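Local coordinates for protein terminal uridylyltransferase 1 (Trypanosoma brucei, PDB 5HZD) that adds uridines from UTP to the 3' hydroxyl of guide RNAs, ribosomal RNAs and some mRNAs during mitochondrial RNA editing, at residues V194-A207 with T236-A250. Residues are numbered along the deposited sequence; the frame is centred on the assembly and turned at random.
Sequences VVARSIRFILNGPA and TSDMMSATLESTTAA
R197 reaches along the 236-250 segment and grips L244 with both backbone and side chain. L244 N donates to R197 O, and R197 NH1 donates to L244 O at 2.9 Å, with that oxygen in the guanidinium plane. Its CD passes the carbonyl oxygens of L244 and E245. Its NH1 also bonds Q229, so one nitrogen serves two oxygens. Beside it, T243 OG1 donates to S198 OG at 2.9 Å. S198 OG in turn donates to V194 O, giving two linked hydroxyls ending on a backbone carbonyl. T243 CG2 lies 3.7 Å from V194 CG2.

Strands 198-203 and 239-244 are antiparallel, with axes at 165°. I199 pairs with A242, and F201 with M240, each through two backbone hydrogen bonds. On the face carrying S198, R200 and I202, the R200 chain bends at chi2 and chi3. Its CD thus lies 3.4 Å from M239 SD and close to S241 OG. R200 NH1 makes a weak bond to the same sulfur, while NH2 is held by A272 O. I202 lies side by side with M239, CD1 to CG 3.5 Å. On the other face, F201 and M240 point the same way. The methionine bends at chi3 (85°) and sets CE 3.8 Å from F201 CD1. I199 CG1 meets L244 CD2 at 4.1 Å, the two side chains crossing at about a right angle.

These are the two inner strands of a four-stranded antiparallel sheet, flanked by strands 228-233 and 267-271. Helix 209-223 covers the F201 and M240 face, touching them through V219 and E216. In sequence, sheet and helix lie between strands 174-177 and 285-288 of the five-stranded sheet, consistent with a domain inserted in the catalytic palm. The UTP, metal and zinc sites are away from this contact. S246 caps helix 247-254, whose T247 and T248 touch helix 80-100.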
# COMPACT_ATOMS: atom_id res chain seq x y z
N VAL A 194 -2.47 -25.52 -18.40
CA VAL A 194 -3.45 -26.50 -17.98
C VAL A 194 -3.24 -27.00 -16.53
O VAL A 194 -4.20 -27.18 -15.79
CB VAL A 194 -3.50 -27.67 -18.98
CG1 VAL A 194 -2.11 -28.27 -19.16
CG2 VAL A 194 -4.50 -28.72 -18.56
N VAL A 195 -1.99 -27.21 -16.14
CA VAL A 195 -1.68 -27.73 -14.81
C VAL A 195 -2.12 -26.77 -13.70
O VAL A 195 -2.64 -27.18 -12.66
CB VAL A 195 -0.16 -27.98 -14.70
CG1 VAL A 195 0.21 -28.44 -13.33
CG2 VAL A 195 0.28 -29.01 -15.73
N ALA A 196 -1.93 -25.48 -13.94
CA ALA A 196 -2.31 -24.47 -12.96
C ALA A 196 -3.83 -24.37 -12.76
O ALA A 196 -4.29 -23.92 -11.71
CB ALA A 196 -1.74 -23.12 -13.35
N ARG A 197 -4.60 -24.77 -13.76
CA ARG A 197 -6.06 -24.76 -13.60
C ARG A 197 -6.61 -26.16 -13.40
O ARG A 197 -7.79 -26.40 -13.63
CB ARG A 197 -6.77 -24.04 -14.76
CG ARG A 197 -6.38 -24.51 -16.15
CD ARG A 197 -6.85 -23.49 -17.19
NE ARG A 197 -6.32 -23.81 -18.51
CZ ARG A 197 -6.89 -24.66 -19.36
NH1 ARG A 197 -8.01 -25.28 -19.02
NH2 ARG A 197 -6.34 -24.89 -20.54
N SER A 198 -5.76 -27.06 -12.92
CA SER A 198 -6.19 -28.41 -12.55
C SER A 198 -6.07 -28.66 -11.06
O SER A 198 -5.18 -28.13 -10.39
CB SER A 198 -5.36 -29.45 -13.28
OG SER A 198 -5.47 -29.26 -14.70
N ILE A 199 -6.96 -29.50 -10.54
CA ILE A 199 -6.96 -29.85 -9.12
C ILE A 199 -7.12 -31.35 -8.96
O ILE A 199 -7.47 -32.06 -9.90
CB ILE A 199 -8.11 -29.14 -8.37
CG1 ILE A 199 -9.46 -29.55 -8.97
CG2 ILE A 199 -7.94 -27.62 -8.40
CD1 ILE A 199 -10.65 -28.88 -8.33
N ARG A 200 -6.89 -31.84 -7.75
CA ARG A 200 -6.98 -33.25 -7.47
C ARG A 200 -7.76 -33.45 -6.18
O ARG A 200 -7.43 -32.83 -5.17
CB ARG A 200 -5.58 -33.78 -7.23
CG ARG A 200 -5.42 -35.21 -7.60
CD ARG A 200 -4.46 -35.34 -8.77
NE ARG A 200 -3.23 -34.58 -8.55
CZ ARG A 200 -2.30 -34.90 -7.66
NH1 ARG A 200 -2.44 -35.97 -6.88
NH2 ARG A 200 -1.22 -34.14 -7.55
N PHE A 201 -8.75 -34.32 -6.22
CA PHE A 201 -9.40 -34.72 -4.98
C PHE A 201 -8.85 -36.08 -4.55
O PHE A 201 -8.96 -37.04 -5.31
CB PHE A 201 -10.90 -34.84 -5.22
CG PHE A 201 -11.56 -33.54 -5.57
CD1 PHE A 201 -11.60 -33.09 -6.89
CD2 PHE A 201 -12.19 -32.78 -4.58
CE1 PHE A 201 -12.22 -31.89 -7.20
CE2 PHE A 201 -12.82 -31.59 -4.89
CZ PHE A 201 -12.83 -31.14 -6.20
N ILE A 202 -8.30 -36.19 -3.34
CA ILE A 202 -7.91 -37.49 -2.80
C ILE A 202 -9.01 -37.95 -1.85
O ILE A 202 -9.37 -37.20 -0.93
CB ILE A 202 -6.59 -37.40 -2.00
CG1 ILE A 202 -5.48 -36.86 -2.91
CG2 ILE A 202 -6.23 -38.74 -1.40
CD1 ILE A 202 -5.35 -37.58 -4.17
N LEU A 203 -9.52 -39.14 -2.07
CA LEU A 203 -10.60 -39.68 -1.24
C LEU A 203 -10.04 -40.64 -0.21
O LEU A 203 -9.02 -41.29 -0.45
CB LEU A 203 -11.63 -40.42 -2.11
CG LEU A 203 -12.56 -39.56 -2.97
CD1 LEU A 203 -11.82 -38.84 -4.11
CD2 LEU A 203 -13.68 -40.43 -3.50
N ASN A 204 -10.73 -40.78 0.92
CA ASN A 204 -10.26 -41.69 1.96
C ASN A 204 -10.64 -43.17 1.77
O ASN A 204 -10.38 -44.01 2.63
CB ASN A 204 -10.67 -41.17 3.35
CG ASN A 204 -12.16 -41.26 3.57
OD1 ASN A 204 -12.91 -41.46 2.61
ND2 ASN A 204 -12.60 -41.11 4.81
N GLY A 205 -11.25 -43.49 0.63
CA GLY A 205 -11.57 -44.86 0.28
C GLY A 205 -12.04 -44.83 -1.15
O GLY A 205 -12.08 -43.76 -1.75
N PRO A 206 -12.37 -45.98 -1.71
CA PRO A 206 -12.82 -46.05 -3.10
C PRO A 206 -14.25 -45.55 -3.24
O PRO A 206 -15.10 -45.85 -2.39
CB PRO A 206 -12.73 -47.55 -3.41
CG PRO A 206 -12.86 -48.22 -2.09
CD PRO A 206 -12.21 -47.31 -1.10
N ALA A 207 -14.51 -44.79 -4.31
CA ALA A 207 -15.83 -44.26 -4.60
C ALA A 207 -16.62 -45.25 -5.44
O ALA A 207 -16.08 -45.82 -6.39
CB ALA A 207 -15.70 -42.94 -5.37
N THR A 236 -8.05 -46.99 -8.95
CA THR A 236 -8.63 -47.44 -7.68
C THR A 236 -9.84 -46.60 -7.23
O THR A 236 -10.39 -46.85 -6.14
CB THR A 236 -7.57 -47.44 -6.57
OG1 THR A 236 -6.73 -46.28 -6.70
CG2 THR A 236 -6.70 -48.68 -6.67
N SER A 237 -10.24 -45.64 -8.06
CA SER A 237 -11.40 -44.79 -7.78
C SER A 237 -11.28 -44.03 -6.47
O SER A 237 -12.30 -43.80 -5.79
CB SER A 237 -12.69 -45.62 -7.76
OG SER A 237 -13.01 -46.12 -9.05
N ASP A 238 -10.07 -43.64 -6.11
CA ASP A 238 -9.87 -42.87 -4.88
C ASP A 238 -9.14 -41.56 -5.10
O ASP A 238 -8.71 -40.89 -4.16
CB ASP A 238 -9.22 -43.71 -3.75
CG ASP A 238 -7.93 -44.39 -4.19
OD1 ASP A 238 -7.39 -44.05 -5.27
OD2 ASP A 238 -7.44 -45.25 -3.42
N MET A 239 -9.02 -41.17 -6.36
CA MET A 239 -8.53 -39.87 -6.70
C MET A 239 -9.22 -39.41 -7.96
O MET A 239 -9.28 -40.14 -8.95
CB MET A 239 -7.02 -39.87 -6.90
CG MET A 239 -6.51 -38.53 -7.34
SD MET A 239 -4.75 -38.57 -7.67
CE MET A 239 -4.68 -39.81 -8.96
N MET A 240 -9.77 -38.20 -7.93
CA MET A 240 -10.37 -37.61 -9.12
C MET A 240 -9.61 -36.34 -9.45
O MET A 240 -9.40 -35.48 -8.60
CB MET A 240 -11.84 -37.26 -8.91
CG MET A 240 -12.55 -36.85 -10.24
SD MET A 240 -14.20 -36.16 -10.00
CE MET A 240 -13.81 -34.44 -9.68
N SER A 241 -9.21 -36.20 -10.70
CA SER A 241 -8.57 -34.96 -11.14
C SER A 241 -9.54 -34.20 -12.03
O SER A 241 -10.40 -34.80 -12.67
CB SER A 241 -7.30 -35.26 -11.92
OG SER A 241 -6.42 -36.08 -11.18
N ALA A 242 -9.40 -32.89 -12.07
CA ALA A 242 -10.28 -32.07 -12.90
C ALA A 242 -9.49 -30.90 -13.44
O ALA A 242 -8.74 -30.23 -12.70
CB ALA A 242 -11.46 -31.57 -12.09
N THR A 243 -9.67 -30.64 -14.73
CA THR A 243 -9.15 -29.44 -15.36
C THR A 243 -10.31 -28.49 -15.60
O THR A 243 -11.31 -28.85 -16.22
CB THR A 243 -8.46 -29.76 -16.68
OG1 THR A 243 -7.33 -30.59 -16.41
CG2 THR A 243 -7.98 -28.48 -17.36
N LEU A 244 -10.17 -27.27 -15.12
CA LEU A 244 -11.23 -26.29 -15.20
C LEU A 244 -10.85 -25.29 -16.27
O LEU A 244 -9.72 -25.27 -16.72
CB LEU A 244 -11.40 -25.59 -13.84
CG LEU A 244 -11.92 -26.47 -12.69
CD1 LEU A 244 -13.10 -27.34 -13.15
CD2 LEU A 244 -10.83 -27.34 -12.09
N GLU A 245 -11.80 -24.43 -16.66
CA GLU A 245 -11.59 -23.53 -17.80
C GLU A 245 -10.61 -22.40 -17.48
O GLU A 245 -10.04 -21.77 -18.39
CB GLU A 245 -12.92 -22.95 -18.27
CG GLU A 245 -13.57 -21.99 -17.29
CD GLU A 245 -14.95 -21.54 -17.74
OE1 GLU A 245 -15.72 -21.04 -16.89
OE2 GLU A 245 -15.26 -21.68 -18.95
N SER A 246 -10.40 -22.13 -16.19
CA SER A 246 -9.54 -21.03 -15.77
C SER A 246 -9.00 -21.33 -14.38
O SER A 246 -9.49 -22.23 -13.70
CB SER A 246 -10.32 -19.73 -15.74
OG SER A 246 -11.24 -19.71 -14.65
N THR A 247 -7.99 -20.58 -13.96
CA THR A 247 -7.48 -20.72 -12.60
C THR A 247 -8.51 -20.31 -11.56
O THR A 247 -8.52 -20.83 -10.46
CB THR A 247 -6.20 -19.88 -12.40
OG1 THR A 247 -6.42 -18.56 -12.91
CG2 THR A 247 -5.02 -20.50 -13.15
N THR A 248 -9.36 -19.34 -11.89
CA THR A 248 -10.39 -18.95 -10.94
C THR A 248 -11.44 -20.06 -10.80
O THR A 248 -11.86 -20.39 -9.68
CB THR A 248 -11.04 -17.61 -11.34
OG1 THR A 248 -10.02 -16.61 -11.43
CG2 THR A 248 -12.04 -17.18 -10.31
N ALA A 249 -11.86 -20.65 -11.92
CA ALA A 249 -12.76 -21.79 -11.83
C ALA A 249 -12.13 -22.93 -11.04
O ALA A 249 -12.84 -23.66 -10.35
CB ALA A 249 -13.19 -22.29 -13.23
N ALA A 250 -10.81 -23.08 -11.12
CA ALA A 250 -10.14 -24.17 -10.42
C ALA A 250 -10.24 -23.97 -8.91
O ALA A 250 -10.46 -24.92 -8.16
CB ALA A 250 -8.70 -24.30 -10.86